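Local coordinates for autoinducer 2 sensor kinase/phosphatase luxQ (Vibrio cholerae, PDB 3C38), which binds the AI-2–LuxP complex, this chain being its periplasmic sensor region, and switches from histidine kinase to phosphatase at high cell density in the quorum-sensing relay, at residues A[28-33]-A[171-175]; A[119-125]-A[136-142]; A[203-207]-A[234-238]. One frame throughout, in Å; residues are numbered along the deposited sequence.

Contact 1. Residues A[28-33]-A[171-175]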
ATOM      1  N   LEU A  28     -15.442  -1.550  10.498  1.00 37.78           N
ATOM      2  CA  LEU A  28     -15.270  -0.246   9.893  1.00 35.92           C
ATOM      3  C   LEU A  28     -13.816  -0.031   9.459  1.00 34.47           C
ATOM      4  O   LEU A  28     -13.549   0.434   8.347  1.00 34.02           O
ATOM      5  CB  LEU A  28     -15.699   0.838  10.888  1.00 37.91           C
ATOM      6  CG  LEU A  28     -15.350   2.301  10.582  1.00 38.93           C
ATOM      7  CD1 LEU A  28     -15.888   2.722   9.206  1.00 39.52           C
ATOM      8  CD2 LEU A  28     -15.940   3.179  11.686  1.00 39.23           C
ATOM      9  N   ILE A  29     -12.879  -0.380  10.334  1.00 33.47           N
ATOM     10  CA  ILE A  29     -11.463  -0.216  10.026  1.00 32.44           C
ATOM     11  C   ILE A  29     -11.107  -0.947   8.737  1.00 32.67           C
ATOM     12  O   ILE A  29     -10.404  -0.407   7.863  1.00 29.49           O
ATOM     13  CB  ILE A  29     -10.592  -0.707  11.201  1.00 30.36           C
ATOM     14  CG1 ILE A  29     -10.731   0.291  12.362  1.00 30.29           C
ATOM     15  CG2 ILE A  29      -9.142  -0.852  10.768  1.00 27.65           C
ATOM     16  CD1 ILE A  29     -10.170  -0.176  13.688  1.00 27.30           C
ATOM     17  N   GLN A  30     -11.622  -2.168   8.618  1.00 33.82           N
ATOM     18  CA  GLN A  30     -11.393  -2.999   7.444  1.00 34.52           C
ATOM     19  C   GLN A  30     -11.954  -2.343   6.186  1.00 35.14           C
ATOM     20  O   GLN A  30     -11.324  -2.387   5.126  1.00 34.69           O
ATOM     21  CB  GLN A  30     -12.049  -4.372   7.631  1.00 36.06           C
ATOM     22  CG  GLN A  30     -11.926  -5.299   6.429  1.00 33.03           C
ATOM     23  CD  GLN A  30     -10.501  -5.723   6.160  1.00 33.57           C
ATOM     24  OE1 GLN A  30      -9.831  -6.268   7.033  1.00 34.00           O
ATOM     25  NE2 GLN A  30     -10.028  -5.476   4.947  1.00 32.98           N
ATOM     26  N   SER A  31     -13.133  -1.735   6.305  1.00 33.99           N
ATOM     27  CA  SER A  31     -13.759  -1.097   5.147  1.00 36.63           C
ATOM     28  C   SER A  31     -12.979   0.139   4.737  1.00 34.31           C
ATOM     29  O   SER A  31     -12.815   0.416   3.545  1.00 34.02           O
ATOM     30  CB  SER A  31     -15.221  -0.722   5.437  1.00 36.39           C
ATOM     31  OG  SER A  31     -15.315   0.379   6.324  1.00 41.50           O
ATOM     32  N   LEU A  32     -12.504   0.887   5.728  1.00 34.01           N
ATOM     33  CA  LEU A  32     -11.720   2.068   5.437  1.00 31.34           C
ATOM     34  C   LEU A  32     -10.453   1.615   4.712  1.00 29.71           C
ATOM     35  O   LEU A  32     -10.040   2.234   3.731  1.00 30.39           O
ATOM     36  CB  LEU A  32     -11.418   2.821   6.730  1.00 32.94           C
ATOM     37  CG  LEU A  32     -12.655   3.606   7.210  1.00 36.59           C
ATOM     38  CD1 LEU A  32     -12.435   4.141   8.621  1.00 35.66           C
ATOM     39  CD2 LEU A  32     -12.927   4.773   6.238  1.00 36.82           C
ATOM     40  N   PHE A  33      -9.866   0.511   5.163  1.00 30.40           N
ATOM     41  CA  PHE A  33      -8.671  -0.048   4.523  1.00 28.82           C
ATOM     42  C   PHE A  33      -9.031  -0.455   3.085  1.00 29.14           C
ATOM     43  O   PHE A  33      -8.364  -0.057   2.128  1.00 29.06           O
ATOM     44  CB  PHE A  33      -8.188  -1.264   5.311  1.00 28.88           C
ATOM     45  CG  PHE A  33      -6.965  -1.929   4.738  1.00 28.16           C
ATOM     46  CD1 PHE A  33      -7.029  -3.247   4.279  1.00 27.94           C
ATOM     47  CD2 PHE A  33      -5.742  -1.260   4.686  1.00 24.03           C
ATOM     48  CE1 PHE A  33      -5.874  -3.897   3.776  1.00 26.39           C
ATOM     49  CE2 PHE A  33      -4.599  -1.893   4.190  1.00 23.25           C
ATOM     50  CZ  PHE A  33      -4.670  -3.217   3.737  1.00 23.68           C
ATOM     51  N   ILE A 171      -7.478   6.348   8.157  1.00 26.66           N
ATOM     52  CA  ILE A 171      -8.328   5.314   8.739  1.00 23.25           C
ATOM     53  C   ILE A 171      -8.772   5.745  10.142  1.00 27.28           C
ATOM     54  O   ILE A 171      -9.913   5.501  10.550  1.00 25.94           O
ATOM     55  CB  ILE A 171      -7.587   3.968   8.839  1.00 23.64           C
ATOM     56  CG1 ILE A 171      -7.294   3.428   7.441  1.00 20.20           C
ATOM     57  CG2 ILE A 171      -8.422   2.951   9.629  1.00 20.02           C
ATOM     58  CD1 ILE A 171      -6.544   2.114   7.461  1.00 26.48           C
ATOM     59  N   ARG A 172      -7.870   6.403  10.869  1.00 26.19           N
ATOM     60  CA  ARG A 172      -8.166   6.870  12.213  1.00 27.99           C
ATOM     61  C   ARG A 172      -9.315   7.866  12.161  1.00 29.90           C
ATOM     62  O   ARG A 172     -10.292   7.735  12.901  1.00 28.01           O
ATOM     63  CB  ARG A 172      -6.953   7.563  12.845  1.00 28.32           C
ATOM     64  CG  ARG A 172      -7.202   8.026  14.291  1.00 30.91           C
ATOM     65  CD  ARG A 172      -6.290   9.178  14.721  1.00 30.20           C
ATOM     66  NE  ARG A 172      -6.568  10.411  13.978  1.00 32.99           N
ATOM     67  CZ  ARG A 172      -7.740  11.055  13.986  1.00 35.74           C
ATOM     68  NH1 ARG A 172      -8.765  10.596  14.705  1.00 34.56           N
ATOM     69  NH2 ARG A 172      -7.897  12.157  13.262  1.00 34.26           N
ATOM     70  N   SER A 173      -9.198   8.863  11.289  1.00 29.11           N
ATOM     71  CA  SER A 173     -10.246   9.865  11.201  1.00 31.17           C
ATOM     72  C   SER A 173     -11.540   9.246  10.679  1.00 31.24           C
ATOM     73  O   SER A 173     -12.609   9.456  11.261  1.00 31.41           O
ATOM     74  CB  SER A 173      -9.810  11.033  10.311  1.00 30.57           C
ATOM     75  OG  SER A 173      -9.675  10.636   8.960  1.00 35.52           O
ATOM     76  N   GLY A 174     -11.432   8.473   9.603  1.00 29.50           N
ATOM     77  CA  GLY A 174     -12.593   7.827   9.024  1.00 29.00           C
ATOM     78  C   GLY A 174     -13.356   6.963  10.011  1.00 32.49           C
ATOM     79  O   GLY A 174     -14.555   6.728   9.839  1.00 32.15           O
ATOM     80  N   SER A 175     -12.669   6.484  11.045  1.00 30.28           N
ATOM     81  CA  SER A 175     -13.306   5.651  12.055  1.00 30.86           C
ATOM     82  C   SER A 175     -13.483   6.435  13.350  1.00 33.19           C
ATOM     83  O   SER A 175     -13.972   5.902  14.346  1.00 33.68           O
ATOM     84  CB  SER A 175     -12.462   4.399  12.326  1.00 32.63           C
ATOM     85  OG  SER A 175     -11.174   4.731  12.819  1.00 29.23           O
TER

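Contact 2. Residues A[119-125]-A[136-142]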
ATOM      1  N   SER A 119      -2.701 -11.226 -11.695  1.00 54.84           N
ATOM      2  CA  SER A 119      -3.249  -9.875 -11.842  1.00 53.91           C
ATOM      3  C   SER A 119      -4.590  -9.720 -11.122  1.00 53.73           C
ATOM      4  O   SER A 119      -5.234 -10.712 -10.759  1.00 54.97           O
ATOM      5  CB  SER A 119      -3.450  -9.538 -13.335  1.00 52.47           C
ATOM      6  OG  SER A 119      -2.239  -9.588 -14.071  1.00 48.44           O
ATOM      7  N   GLY A 120      -5.004  -8.471 -10.918  1.00 51.50           N
ATOM      8  CA  GLY A 120      -6.284  -8.211 -10.283  1.00 49.07           C
ATOM      9  C   GLY A 120      -6.392  -8.500  -8.799  1.00 48.51           C
ATOM     10  O   GLY A 120      -7.491  -8.451  -8.240  1.00 48.12           O
ATOM     11  N   ASN A 121      -5.267  -8.809  -8.155  1.00 47.17           N
ATOM     12  CA  ASN A 121      -5.258  -9.087  -6.718  1.00 44.01           C
ATOM     13  C   ASN A 121      -4.100  -8.402  -6.009  1.00 40.61           C
ATOM     14  O   ASN A 121      -2.967  -8.411  -6.486  1.00 38.61           O
ATOM     15  CB  ASN A 121      -5.183 -10.590  -6.440  1.00 46.05           C
ATOM     16  CG  ASN A 121      -6.498 -11.304  -6.706  1.00 51.01           C
ATOM     17  OD1 ASN A 121      -6.906 -12.171  -5.933  1.00 52.61           O
ATOM     18  ND2 ASN A 121      -7.160 -10.956  -7.807  1.00 51.93           N
ATOM     19  N   TRP A 122      -4.405  -7.797  -4.871  1.00 38.76           N
ATOM     20  CA  TRP A 122      -3.398  -7.123  -4.069  1.00 37.31           C
ATOM     21  C   TRP A 122      -2.549  -8.196  -3.396  1.00 37.60           C
ATOM     22  O   TRP A 122      -3.066  -9.246  -3.008  1.00 35.75           O
ATOM     23  CB  TRP A 122      -4.068  -6.251  -3.007  1.00 34.25           C
ATOM     24  CG  TRP A 122      -4.588  -4.956  -3.534  1.00 29.97           C
ATOM     25  CD1 TRP A 122      -5.880  -4.649  -3.838  1.00 29.10           C
ATOM     26  CD2 TRP A 122      -3.812  -3.794  -3.840  1.00 28.85           C
ATOM     27  NE1 TRP A 122      -5.958  -3.361  -4.319  1.00 30.20           N
ATOM     28  CE2 TRP A 122      -4.701  -2.813  -4.331  1.00 28.09           C
ATOM     29  CE3 TRP A 122      -2.446  -3.486  -3.751  1.00 27.79           C
ATOM     30  CZ2 TRP A 122      -4.272  -1.540  -4.728  1.00 28.25           C
ATOM     31  CZ3 TRP A 122      -2.016  -2.226  -4.142  1.00 29.92           C
ATOM     32  CH2 TRP A 122      -2.930  -1.265  -4.629  1.00 29.81           C
ATOM     33  N   HIS A 123      -1.251  -7.937  -3.271  1.00 36.51           N
ATOM     34  CA  HIS A 123      -0.339  -8.881  -2.640  1.00 37.11           C
ATOM     35  C   HIS A 123       0.428  -8.194  -1.520  1.00 36.78           C
ATOM     36  O   HIS A 123       1.035  -7.142  -1.731  1.00 34.04           O
ATOM     37  CB  HIS A 123       0.672  -9.419  -3.656  1.00 38.44           C
ATOM     38  CG  HIS A 123       0.092 -10.378  -4.646  1.00 45.27           C
ATOM     39  ND1 HIS A 123       0.012 -11.736  -4.411  1.00 45.47           N
ATOM     40  CD2 HIS A 123      -0.445 -10.176  -5.872  1.00 46.03           C
ATOM     41  CE1 HIS A 123      -0.548 -12.326  -5.452  1.00 47.13           C
ATOM     42  NE2 HIS A 123      -0.834 -11.403  -6.352  1.00 47.42           N
ATOM     43  N   LEU A 124       0.392  -8.794  -0.332  1.00 36.76           N
ATOM     44  CA  LEU A 124       1.115  -8.269   0.814  1.00 34.89           C
ATOM     45  C   LEU A 124       2.490  -8.914   0.741  1.00 36.23           C
ATOM     46  O   LEU A 124       2.630 -10.119   0.936  1.00 37.05           O
ATOM     47  CB  LEU A 124       0.410  -8.650   2.115  1.00 32.56           C
ATOM     48  CG  LEU A 124       1.177  -8.326   3.402  1.00 32.54           C
ATOM     49  CD1 LEU A 124       1.518  -6.840   3.435  1.00 31.95           C
ATOM     50  CD2 LEU A 124       0.337  -8.726   4.615  1.00 31.91           C
ATOM     51  N   VAL A 125       3.498  -8.113   0.425  1.00 36.17           N
ATOM     52  CA  VAL A 125       4.860  -8.606   0.301  1.00 36.89           C
ATOM     53  C   VAL A 125       5.815  -7.739   1.121  1.00 37.97           C
ATOM     54  O   VAL A 125       5.492  -6.608   1.471  1.00 37.28           O
ATOM     55  CB  VAL A 125       5.303  -8.600  -1.152  1.00 37.52           C
ATOM     56  CG1 VAL A 125       4.328  -9.414  -1.986  1.00 34.85           C
ATOM     57  CG2 VAL A 125       5.373  -7.177  -1.654  1.00 36.86           C
ATOM     58  N   ILE A 136       4.898  -3.985   1.853  1.00 30.11           N
ATOM     59  CA  ILE A 136       4.265  -3.343   0.712  1.00 28.29           C
ATOM     60  C   ILE A 136       3.055  -4.085   0.184  1.00 30.72           C
ATOM     61  O   ILE A 136       3.049  -5.309   0.134  1.00 29.73           O
ATOM     62  CB  ILE A 136       5.255  -3.248  -0.454  1.00 26.47           C
ATOM     63  CG1 ILE A 136       6.591  -2.712   0.049  1.00 24.99           C
ATOM     64  CG2 ILE A 136       4.682  -2.376  -1.563  1.00 27.19           C
ATOM     65  CD1 ILE A 136       7.686  -2.729  -1.008  1.00 26.95           C
ATOM     66  N   LEU A 137       2.024  -3.333  -0.196  1.00 31.38           N
ATOM     67  CA  LEU A 137       0.826  -3.919  -0.792  1.00 31.72           C
ATOM     68  C   LEU A 137       1.028  -3.635  -2.280  1.00 33.44           C
ATOM     69  O   LEU A 137       1.149  -2.479  -2.693  1.00 30.24           O
ATOM     70  CB  LEU A 137      -0.437  -3.228  -0.289  1.00 31.18           C
ATOM     71  CG  LEU A 137      -0.829  -3.545   1.157  1.00 34.24           C
ATOM     72  CD1 LEU A 137      -1.917  -2.584   1.633  1.00 30.92           C
ATOM     73  CD2 LEU A 137      -1.312  -4.992   1.236  1.00 31.94           C
ATOM     74  N   MET A 138       1.121  -4.691  -3.081  1.00 33.55           N
ATOM     75  CA  MET A 138       1.337  -4.506  -4.500  1.00 35.38           C
ATOM     76  C   MET A 138       0.262  -5.145  -5.341  1.00 34.04           C
ATOM     77  O   MET A 138      -0.393  -6.097  -4.918  1.00 33.63           O
ATOM     78  CB  MET A 138       2.690  -5.065  -4.917  1.00 41.42           C
ATOM     79  CG  MET A 138       3.848  -4.172  -4.579  1.00 47.67           C
ATOM     80  SD  MET A 138       5.279  -4.681  -5.502  1.00 57.97           S
ATOM     81  CE  MET A 138       4.792  -4.261  -7.137  1.00 54.07           C
ATOM     82  N   ARG A 139       0.093  -4.610  -6.542  1.00 32.72           N
ATOM     83  CA  ARG A 139      -0.902  -5.122  -7.466  1.00 34.06           C
ATOM     84  C   ARG A 139      -0.418  -4.922  -8.896  1.00 33.08           C
ATOM     85  O   ARG A 139       0.191  -3.902  -9.226  1.00 30.38           O
ATOM     86  CB  ARG A 139      -2.240  -4.419  -7.235  1.00 33.92           C
ATOM     87  CG  ARG A 139      -3.406  -5.022  -7.999  1.00 36.24           C
ATOM     88  CD  ARG A 139      -4.713  -4.444  -7.498  1.00 35.84           C
ATOM     89  NE  ARG A 139      -5.858  -4.972  -8.235  1.00 37.49           N
ATOM     90  CZ  ARG A 139      -6.196  -4.580  -9.458  1.00 35.73           C
ATOM     91  NH1 ARG A 139      -5.478  -3.650 -10.079  1.00 31.40           N
ATOM     92  NH2 ARG A 139      -7.250  -5.121 -10.054  1.00 35.72           N
ATOM     93  N   ARG A 140      -0.685  -5.919  -9.735  1.00 36.23           N
ATOM     94  CA  ARG A 140      -0.270  -5.896 -11.140  1.00 37.95           C
ATOM     95  C   ARG A 140      -1.463  -5.741 -12.096  1.00 37.12           C
ATOM     96  O   ARG A 140      -2.521  -6.330 -11.890  1.00 36.64           O
ATOM     97  CB  ARG A 140       0.465  -7.205 -11.468  1.00 39.93           C
ATOM     98  CG  ARG A 140       1.204  -7.206 -12.782  1.00 40.46           C
ATOM     99  CD  ARG A 140       1.755  -8.591 -13.118  1.00 42.95           C
ATOM    100  NE  ARG A 140       0.683  -9.548 -13.347  1.00 48.41           N
ATOM    101  CZ  ARG A 140       0.806 -10.653 -14.073  1.00 50.92           C
ATOM    102  NH1 ARG A 140       1.964 -10.950 -14.651  1.00 48.87           N
ATOM    103  NH2 ARG A 140      -0.239 -11.458 -14.230  1.00 52.79           N
ATOM    104  N   SER A 141      -1.287  -4.953 -13.148  1.00 38.98           N
ATOM    105  CA  SER A 141      -2.348  -4.779 -14.130  1.00 41.93           C
ATOM    106  C   SER A 141      -1.775  -4.898 -15.545  1.00 42.57           C
ATOM    107  O   SER A 141      -0.874  -4.154 -15.933  1.00 42.00           O
ATOM    108  CB  SER A 141      -3.033  -3.420 -13.949  1.00 42.06           C
ATOM    109  OG  SER A 141      -4.212  -3.344 -14.737  1.00 43.77           O
ATOM    110  N   SER A 142      -2.309  -5.840 -16.312  1.00 44.56           N
ATOM    111  CA  SER A 142      -1.851  -6.082 -17.679  1.00 48.00           C
ATOM    112  C   SER A 142      -1.915  -4.842 -18.558  1.00 50.34           C
ATOM    113  O   SER A 142      -2.864  -4.069 -18.486  1.00 51.80           O
ATOM    114  CB  SER A 142      -2.695  -7.190 -18.309  1.00 49.37           C
ATOM    115  OG  SER A 142      -2.846  -8.284 -17.411  1.00 48.90           O
TER
HETATM  116  O   HOH W   1      -2.706 -10.756 -16.838  1.00 61.46           O
HETATM  117  O   HOH W   2      -1.787  -8.248  -8.805  1.00 39.32           O

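Contact 3. Residues A[203-207]-A[234-238]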
ATOM      1  N   TYR A 203       3.140   0.316  25.143  1.00 43.44           N
ATOM      2  CA  TYR A 203       2.001  -0.234  25.878  1.00 43.18           C
ATOM      3  C   TYR A 203       0.921  -0.712  24.909  1.00 44.18           C
ATOM      4  O   TYR A 203       0.409  -1.823  25.022  1.00 44.70           O
ATOM      5  CB  TYR A 203       1.405   0.830  26.801  1.00 40.98           C
ATOM      6  CG  TYR A 203      -0.029   0.544  27.196  1.00 41.91           C
ATOM      7  CD1 TYR A 203      -0.348  -0.510  28.065  1.00 40.06           C
ATOM      8  CD2 TYR A 203      -1.078   1.295  26.661  1.00 42.12           C
ATOM      9  CE1 TYR A 203      -1.678  -0.798  28.382  1.00 40.85           C
ATOM     10  CE2 TYR A 203      -2.415   1.012  26.972  1.00 39.65           C
ATOM     11  CZ  TYR A 203      -2.706  -0.032  27.828  1.00 40.73           C
ATOM     12  OH  TYR A 203      -4.023  -0.322  28.114  1.00 39.80           O
ATOM     13  N   VAL A 204       0.563   0.159  23.974  1.00 43.64           N
ATOM     14  CA  VAL A 204      -0.433  -0.154  22.969  1.00 42.91           C
ATOM     15  C   VAL A 204      -0.070  -1.430  22.193  1.00 44.57           C
ATOM     16  O   VAL A 204      -0.933  -2.288  22.016  1.00 43.09           O
ATOM     17  CB  VAL A 204      -0.582   1.000  21.972  1.00 41.68           C
ATOM     18  CG1 VAL A 204      -1.644   0.664  20.948  1.00 41.57           C
ATOM     19  CG2 VAL A 204      -0.917   2.291  22.712  1.00 41.45           C
ATOM     20  N   VAL A 205       1.177  -1.585  21.734  1.00 45.55           N
ATOM     21  CA  VAL A 205       1.475  -2.812  20.984  1.00 49.16           C
ATOM     22  C   VAL A 205       1.523  -4.068  21.819  1.00 51.83           C
ATOM     23  O   VAL A 205       1.111  -5.121  21.340  1.00 53.15           O
ATOM     24  CB  VAL A 205       2.798  -2.815  20.126  1.00 47.31           C
ATOM     25  CG1 VAL A 205       2.660  -1.889  18.944  1.00 47.94           C
ATOM     26  CG2 VAL A 205       4.006  -2.504  20.963  1.00 45.95           C
ATOM     27  N   HIS A 206       2.021  -4.004  23.046  1.00 51.88           N
ATOM     28  CA  HIS A 206       2.045  -5.237  23.812  1.00 51.52           C
ATOM     29  C   HIS A 206       0.814  -5.376  24.678  1.00 51.81           C
ATOM     30  O   HIS A 206       0.803  -6.169  25.606  1.00 50.91           O
ATOM     31  CB  HIS A 206       3.284  -5.330  24.686  1.00 51.19           C
ATOM     32  CG  HIS A 206       4.568  -5.204  23.936  1.00 52.86           C
ATOM     33  ND1 HIS A 206       5.203  -3.996  23.747  1.00 55.27           N
ATOM     34  CD2 HIS A 206       5.358  -6.138  23.355  1.00 54.83           C
ATOM     35  CE1 HIS A 206       6.332  -4.190  23.091  1.00 55.49           C
ATOM     36  NE2 HIS A 206       6.452  -5.480  22.840  1.00 56.14           N
ATOM     37  N   SER A 207      -0.228  -4.614  24.376  1.00 53.16           N
ATOM     38  CA  SER A 207      -1.448  -4.675  25.170  1.00 56.72           C
ATOM     39  C   SER A 207      -2.308  -5.886  24.835  1.00 60.10           C
ATOM     40  O   SER A 207      -2.168  -6.485  23.765  1.00 61.28           O
ATOM     41  CB  SER A 207      -2.270  -3.405  24.966  1.00 56.66           C
ATOM     42  OG  SER A 207      -2.585  -3.222  23.596  1.00 57.19           O
ATOM     43  N   VAL A 234      -4.115  -3.815  13.287  1.00 27.28           N
ATOM     44  CA  VAL A 234      -4.392  -2.442  13.635  1.00 27.83           C
ATOM     45  C   VAL A 234      -4.889  -2.360  15.074  1.00 28.95           C
ATOM     46  O   VAL A 234      -5.943  -2.907  15.411  1.00 28.19           O
ATOM     47  CB  VAL A 234      -5.449  -1.830  12.714  1.00 28.81           C
ATOM     48  CG1 VAL A 234      -5.794  -0.419  13.205  1.00 26.63           C
ATOM     49  CG2 VAL A 234      -4.923  -1.787  11.265  1.00 30.07           C
ATOM     50  N   TYR A 235      -4.114  -1.691  15.921  1.00 30.25           N
ATOM     51  CA  TYR A 235      -4.498  -1.511  17.314  1.00 31.56           C
ATOM     52  C   TYR A 235      -5.263  -0.201  17.395  1.00 31.22           C
ATOM     53  O   TYR A 235      -4.771   0.845  16.935  1.00 30.08           O
ATOM     54  CB  TYR A 235      -3.268  -1.449  18.218  1.00 32.14           C
ATOM     55  CG  TYR A 235      -2.464  -2.726  18.253  1.00 34.69           C
ATOM     56  CD1 TYR A 235      -1.429  -2.946  17.352  1.00 35.64           C
ATOM     57  CD2 TYR A 235      -2.746  -3.725  19.191  1.00 35.72           C
ATOM     58  CE1 TYR A 235      -0.691  -4.125  17.380  1.00 38.72           C
ATOM     59  CE2 TYR A 235      -2.021  -4.903  19.226  1.00 37.39           C
ATOM     60  CZ  TYR A 235      -0.995  -5.099  18.319  1.00 39.53           C
ATOM     61  OH  TYR A 235      -0.283  -6.274  18.338  1.00 41.11           O
ATOM     62  N   SER A 236      -6.469  -0.260  17.949  1.00 30.75           N
ATOM     63  CA  SER A 236      -7.302   0.928  18.085  1.00 34.39           C
ATOM     64  C   SER A 236      -7.454   1.209  19.575  1.00 36.64           C
ATOM     65  O   SER A 236      -7.763   0.309  20.362  1.00 37.84           O
ATOM     66  CB  SER A 236      -8.675   0.720  17.424  1.00 32.94           C
ATOM     67  OG  SER A 236      -9.403  -0.323  18.050  1.00 35.98           O
ATOM     68  N   ILE A 237      -7.228   2.459  19.960  1.00 36.80           N
ATOM     69  CA  ILE A 237      -7.298   2.821  21.359  1.00 41.93           C
ATOM     70  C   ILE A 237      -8.447   3.749  21.671  1.00 42.89           C
ATOM     71  O   ILE A 237      -8.643   4.758  21.000  1.00 42.03           O
ATOM     72  CB  ILE A 237      -5.989   3.489  21.804  1.00 42.52           C
ATOM     73  CG1 ILE A 237      -4.815   2.827  21.081  1.00 44.29           C
ATOM     74  CG2 ILE A 237      -5.803   3.331  23.309  1.00 44.94           C
ATOM     75  CD1 ILE A 237      -3.511   3.521  21.286  1.00 46.13           C
ATOM     76  N   GLN A 238      -9.208   3.389  22.697  1.00 45.70           N
ATOM     77  CA  GLN A 238     -10.334   4.198  23.123  1.00 51.22           C
ATOM     78  C   GLN A 238     -10.390   4.230  24.651  1.00 52.19           C
ATOM     79  O   GLN A 238     -10.161   3.218  25.314  1.00 52.54           O
ATOM     80  CB  GLN A 238     -11.632   3.628  22.551  1.00 54.30           C
ATOM     81  CG  GLN A 238     -12.615   4.699  22.091  1.00 61.31           C
ATOM     82  CD  GLN A 238     -12.026   5.627  21.029  1.00 63.85           C
ATOM     83  OE1 GLN A 238     -11.633   5.186  19.943  1.00 67.19           O
ATOM     84  NE2 GLN A 238     -11.963   6.917  21.342  1.00 65.39           N
TER

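Contact 1. Residues A[28-33]-A[171-175]
Where two helices meet with no polar link between them, the fit of side chains into hollows has to do the work, and this contact is a compact example. The first segment is part of helix 22-47, the second takes in the end of helix 165-174, which joins the two sheets of the periplasmic region. L32 is the main bump. Its CD1 lowers into a notch lined by backbone, 3.5 Å from I171 O, 3.3 Å from G174 C and 3.4 Å from S175 N. G174 is what makes the notch deep enough: a CB on it would come within 2.8 Å of L32 CD2, a clash. In return, I171 wedges into the long helix, its CG2 lying 4.0 Å from I29 CG2 and 4.2 Å from L32 CB, while I171 CD1 reaches the edge of the F33 ring and sits 4.3 Å from F33 CB. A turn earlier, L28 CD2 closes over S175, 3.6 Å from S175 CA. The S175 hydroxyl folds back onto the preceding turn, donating to I171 O (S175 OG to I171 O, 2.7 Å), and meets S177 beyond it. I29 and F33 also rest on strand 216-225. Across 313 Å² of buried surface the two segments are held by van der Waals fit, of aliphatic side chains on one another and on backbone, with no directional bond between them.

Contact 2. Residues A[119-125]-A[136-142]
W122 lays its indole over the aliphatic part of R139: R139 CD lies 3.6 Å from the centroid of the five-membered ring, 12° off the normal, a CH-pi contact over the face. The charge itself is more remote, R139 CZ being 5.7 Å from that centroid, so any cation-pi attraction is at most weak. The guanidinium finds its stronger partners on helix 22-47, a salt bridge to D45 and a hydrogen bond to Q44. At another part of the indole, W122 CE3 packs 4.0 Å from L137 CB.

Beyond W122 the pairing becomes regular. H123 and M138 form an antiparallel hydrogen-bonded pair (H123 N to M138 O 2.6 Å, M138 N to H123 O 2.8 Å), as do V125 and I136 (V125 N to I136 O 2.9 Å, I136 N to V125 O 2.7 Å). Between them L124 and L137 make a non-hydrogen-bonded pair, with L124 CD1 4.0 Å from L137 CD2. This is the beta hairpin of strands 123-127 and 134-143, at one border of a five-stranded antiparallel sheet of order 2-1-5-4-3, the PAS-like order expected in the Cache clan.

Towards S119 the first segment leaves the ladder and water takes over: one molecule donates to N121 O (2.6 Å) and accepts from R140 N (2.7 Å). Farther on, R140 NH2 and NE reach S119 OG at 2.7 and 3.0 Å, both bonds weak, and a second water links S119 OG to S142 OG, at 3.0 and 2.5 Å.

Contact 3. Residues A[203-207]-A[234-238]
A strand inside a sheet can serve two layers at once by sending successive residues to opposite faces, and 234-238 illustrates the principle. V234 takes no part in the meeting with 203-207; it packs against I29 of the long helix. Y235 follows with its CA-to-CB bond pointing toward the short helix 201-205, and its ring spreads beneath the last turn. V205 CA sits over one ring face, Y235 CE1 lies 4.3 Å from V205 CG1, and Y235 CB is 3.8 Å from V204 CG1. The hydroxyl, Y235 OH, comes to 3.5 Å of V205 O but makes its weak hydrogen bond with D185 O.

S236 turns back to the other face and, like V234, touches I29. I237 returns to the short helix, where its CD1 presses on V204 CG2 at 3.2 Å, a very tight apolar contact with Y199 close by. V204 is thus held between Y235 and I237, two residues apart on the strand. The helix end is tied off locally, S207 OG donating to V204 O over a very short 2.5 Å, so that this carbonyl, 3.7 Å from Y235 CD2, already has a polar partner.

With Q238 the strand moves out of reach. Its neighbours are 179-184, which bonds Y235 and I237 through V181 and N179, and 216-225, which bonds V234 and S236 through T221 and G219. An antiparallel sheet with a short helix on one face and a long N-terminal helix on the other is consistent with the PAS-like architecture of the Cache clan.

In the fold
Contact 2 lies in the five-stranded sheet, contact 3 packs a short helix on the four-stranded one, and contact 1 joins helix 22-47 to helix 165-174. Helix 22-47 touches both sheets: F33 CZ lies 3.5 Å from L137 CD1 of contact 2, and I29 CD1 lies 4.1 Å from S236 CB of contact 3. Contacts 2 and 3 do not meet, their nearest atoms being about 10 Å apart. Position does not dictate burial. Contact 2, centred 9 Å from the chain's centre, is partly buried and carries backbone pairing, water and charge; contact 1, at 15 Å, is also partly buried; contact 3, 21 Å out, is buried. Contacts 1 and 3 both rely on packing without cross-segment hydrogen bonds.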